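Local coordinates for membrane-bound protease PH1510 (Pyrococcus horikoshii, PDB 3BPP), which cleaves proteins, preferentially near hydrophobic or aromatic residues, as a dimeric serine protease that can degrade casein and a stomatin homolog in vitro, at residues V10-I15 and I43-T48. The protein carries 1 engineered substitution. Sequence-based numbering, arbitrary orientation.
Sequences VYVAQI and IIELDT
Tyr-11, Ala-13 and Ile-15 turn backbone polar groups toward the neighbouring strand, where Ile-43, Glu-45 and Asp-47 answer them in a ladder of five hydrogen bonds. Ile-43 N donates to Tyr-11 O at 2.8 Å, and Ala-13 N returns a bond to Ile-43 O. Ala-13 O then takes the amide of Glu-45, Ile-15 N donates to Glu-45 O, and Ile-15 O accepts from Asp-47 N at 2.9 Å. The staggered exchange is that of parallel strands, here 9-16 and 41-47, joined through helix 21-36 as a beta-alpha-beta unit in the central sheet of the ClpP/crotonase-type N-terminal protease domain. Val-12 makes backbone bonds with Arg-206 and Leu-208, on and just after strand 204-207, while Val-12 CA makes a CA-H...O contact with Ile-43 O at 3.3 Å. Beta-branched Val-12, Ile-15, Ile-43 and Ile-44 suit extended chain and fill its buried faces. Toward helix 21-36, Ile-15 CG1 packs tightly on Ile-44 CG2 (3.5 Å), and Ile-15 CG2 meets Leu-46 CD1 at 3.8 Å; the small Ala-13 touches Tyr-30. On the other face, Glu-45 has CG beside its backbone N (chi1 -58°) and an extended chain beyond, which sets its carboxylate against carbon: OE2 lies 3.5 Å from Val-12 CG1, OE1 3.4 Å from Gln-14 CG. Polar Gln-14 suits its partly exposed place, packing on Asn-176 of the second subunit. The side chain of Asp-47 accepts from Ser-80 N through OD2, and Thr-48 OG1, past the strand end, bonds to Gly-17 O and the amide of substrate-binding Gly-50.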
ATOM      1  N   VAL A  10      -5.520 -13.458   4.478  1.00 47.94           N
ATOM      2  CA  VAL A  10      -5.846 -12.918   3.152  1.00 38.34           C
ATOM      3  C   VAL A  10      -4.613 -13.027   2.287  1.00 43.33           C
ATOM      4  O   VAL A  10      -3.513 -12.815   2.771  1.00 40.50           O
ATOM      5  CB  VAL A  10      -6.306 -11.468   3.208  1.00 38.05           C
ATOM      6  CG1 VAL A  10      -7.044 -11.094   1.918  1.00 42.76           C
ATOM      7  CG2 VAL A  10      -7.251 -11.277   4.332  1.00 38.72           C
ATOM      8  N   TYR A  11      -4.785 -13.408   1.025  1.00 37.71           N
ATOM      9  CA  TYR A  11      -3.669 -13.390   0.092  1.00 33.78           C
ATOM     10  C   TYR A  11      -3.717 -12.138  -0.785  1.00 34.22           C
ATOM     11  O   TYR A  11      -4.772 -11.565  -0.990  1.00 37.46           O
ATOM     12  CB  TYR A  11      -3.625 -14.669  -0.734  1.00 41.28           C
ATOM     13  CG  TYR A  11      -3.020 -15.841   0.019  1.00 44.57           C
ATOM     14  CD1 TYR A  11      -1.706 -16.225  -0.204  1.00 43.82           C
ATOM     15  CD2 TYR A  11      -3.762 -16.548   0.965  1.00 48.31           C
ATOM     16  CE1 TYR A  11      -1.147 -17.288   0.478  1.00 51.01           C
ATOM     17  CE2 TYR A  11      -3.211 -17.614   1.664  1.00 51.84           C
ATOM     18  CZ  TYR A  11      -1.906 -17.982   1.411  1.00 53.82           C
ATOM     19  OH  TYR A  11      -1.346 -19.042   2.089  1.00 54.28           O
ATOM     20  N   VAL A  12      -2.561 -11.684  -1.254  1.00 30.15           N
ATOM     21  CA  VAL A  12      -2.537 -10.563  -2.156  1.00 27.35           C
ATOM     22  C   VAL A  12      -1.605 -10.914  -3.276  1.00 30.86           C
ATOM     23  O   VAL A  12      -0.538 -11.471  -3.036  1.00 41.05           O
ATOM     24  CB  VAL A  12      -2.096  -9.201  -1.485  1.00 28.43           C
ATOM     25  CG1 VAL A  12      -1.932  -8.154  -2.533  1.00 15.11           C
ATOM     26  CG2 VAL A  12      -3.088  -8.739  -0.405  1.00 20.83           C
ATOM     27  N   ALA A  13      -2.032 -10.590  -4.497  1.00 29.40           N
ATOM     28  CA  ALA A  13      -1.273 -10.851  -5.711  1.00 34.16           C
ATOM     29  C   ALA A  13      -1.523  -9.716  -6.708  1.00 30.81           C
ATOM     30  O   ALA A  13      -2.526  -8.990  -6.600  1.00 34.51           O
ATOM     31  CB  ALA A  13      -1.677 -12.227  -6.304  1.00 28.89           C
ATOM     32  N   GLN A  14      -0.613  -9.540  -7.658  1.00 35.26           N
ATOM     33  CA  GLN A  14      -0.790  -8.521  -8.702  1.00 37.45           C
ATOM     34  C   GLN A  14      -1.045  -9.156 -10.055  1.00 34.59           C
ATOM     35  O   GLN A  14      -0.488 -10.205 -10.355  1.00 35.29           O
ATOM     36  CB  GLN A  14       0.419  -7.595  -8.827  1.00 23.05           C
ATOM     37  CG  GLN A  14       0.870  -6.924  -7.522  1.00 55.18           C
ATOM     38  CD  GLN A  14       2.122  -7.556  -6.905  1.00 51.91           C
ATOM     39  OE1 GLN A  14       3.206  -7.506  -7.489  1.00 52.78           O
ATOM     40  NE2 GLN A  14       1.973  -8.135  -5.711  1.00 59.90           N
ATOM     41  N   ILE A  15      -1.887  -8.517 -10.865  1.00 30.16           N
ATOM     42  CA  ILE A  15      -2.049  -8.882 -12.283  1.00 33.01           C
ATOM     43  C   ILE A  15      -1.958  -7.589 -13.095  1.00 22.31           C
ATOM     44  O   ILE A  15      -2.691  -6.653 -12.857  1.00 34.00           O
ATOM     45  CB  ILE A  15      -3.399  -9.622 -12.557  1.00 32.24           C
ATOM     46  CG1 ILE A  15      -3.484 -10.932 -11.768  1.00 27.90           C
ATOM     47  CG2 ILE A  15      -3.621  -9.808 -14.076  1.00 36.60           C
ATOM     48  CD1 ILE A  15      -3.152 -12.158 -12.552  1.00 30.44           C
ATOM     49  N   ILE A  43      -7.027 -10.986  -2.493  1.00 40.10           N
ATOM     50  CA  ILE A  43      -7.096  -9.688  -3.150  1.00 24.60           C
ATOM     51  C   ILE A  43      -6.178  -9.755  -4.357  1.00 26.87           C
ATOM     52  O   ILE A  43      -5.032 -10.122  -4.239  1.00 29.02           O
ATOM     53  CB  ILE A  43      -6.704  -8.505  -2.194  1.00 30.77           C
ATOM     54  CG1 ILE A  43      -7.739  -8.370  -1.060  1.00 22.61           C
ATOM     55  CG2 ILE A  43      -6.579  -7.163  -2.974  1.00 14.32           C
ATOM     56  CD1 ILE A  43      -7.279  -7.628   0.178  1.00 23.42           C
ATOM     57  N   ILE A  44      -6.722  -9.454  -5.527  1.00 28.82           N
ATOM     58  CA  ILE A  44      -5.937  -9.339  -6.745  1.00 29.79           C
ATOM     59  C   ILE A  44      -5.886  -7.881  -7.210  1.00 28.76           C
ATOM     60  O   ILE A  44      -6.891  -7.313  -7.605  1.00 31.79           O
ATOM     61  CB  ILE A  44      -6.452 -10.269  -7.890  1.00 31.85           C
ATOM     62  CG1 ILE A  44      -6.334 -11.735  -7.474  1.00 29.79           C
ATOM     63  CG2 ILE A  44      -5.654 -10.017  -9.172  1.00 26.54           C
ATOM     64  CD1 ILE A  44      -7.071 -12.697  -8.347  1.00 36.02           C
ATOM     65  N   GLU A  45      -4.692  -7.297  -7.162  1.00 24.70           N
ATOM     66  CA  GLU A  45      -4.475  -5.958  -7.614  1.00 25.13           C
ATOM     67  C   GLU A  45      -4.401  -6.001  -9.147  1.00 26.50           C
ATOM     68  O   GLU A  45      -3.466  -6.560  -9.710  1.00 30.22           O
ATOM     69  CB  GLU A  45      -3.179  -5.371  -6.961  1.00 17.28           C
ATOM     70  CG  GLU A  45      -3.224  -5.364  -5.445  1.00 20.90           C
ATOM     71  CD  GLU A  45      -1.886  -5.005  -4.756  1.00 31.08           C
ATOM     72  OE1 GLU A  45      -0.828  -4.929  -5.417  1.00 29.93           O
ATOM     73  OE2 GLU A  45      -1.899  -4.803  -3.524  1.00 30.07           O
ATOM     74  N   LEU A  46      -5.375  -5.372  -9.812  1.00 30.04           N
ATOM     75  CA  LEU A  46      -5.505  -5.415 -11.263  1.00 21.01           C
ATOM     76  C   LEU A  46      -5.126  -4.117 -12.003  1.00 32.62           C
ATOM     77  O   LEU A  46      -5.577  -3.026 -11.654  1.00 27.01           O
ATOM     78  CB  LEU A  46      -6.959  -5.807 -11.638  1.00 26.07           C
ATOM     79  CG  LEU A  46      -7.254  -6.090 -13.138  1.00 24.55           C
ATOM     80  CD1 LEU A  46      -6.351  -7.229 -13.733  1.00 20.79           C
ATOM     81  CD2 LEU A  46      -8.706  -6.402 -13.351  1.00 21.24           C
ATOM     82  N   ASP A  47      -4.342  -4.239 -13.072  1.00 27.50           N
ATOM     83  CA  ASP A  47      -4.025  -3.066 -13.873  1.00 28.88           C
ATOM     84  C   ASP A  47      -3.921  -3.525 -15.296  1.00 25.97           C
ATOM     85  O   ASP A  47      -2.901  -4.062 -15.675  1.00 25.76           O
ATOM     86  CB  ASP A  47      -2.709  -2.459 -13.402  1.00 34.85           C
ATOM     87  CG  ASP A  47      -2.359  -1.159 -14.104  1.00 44.52           C
ATOM     88  OD1 ASP A  47      -1.370  -0.540 -13.639  1.00 45.40           O
ATOM     89  OD2 ASP A  47      -3.047  -0.742 -15.080  1.00 44.50           O
ATOM     90  N   THR A  48      -4.991  -3.346 -16.075  1.00 26.66           N
ATOM     91  CA  THR A  48      -5.074  -3.880 -17.454  1.00 31.18           C
ATOM     92  C   THR A  48      -5.736  -2.901 -18.424  1.00 23.09           C
ATOM     93  O   THR A  48      -6.754  -2.322 -18.081  1.00 34.31           O
ATOM     94  CB  THR A  48      -5.753  -5.320 -17.497  1.00 31.38           C
ATOM     95  OG1 THR A  48      -5.845  -5.792 -18.848  1.00 32.09           O
ATOM     96  CG2 THR A  48      -7.169  -5.365 -16.826  1.00 20.92           C
TER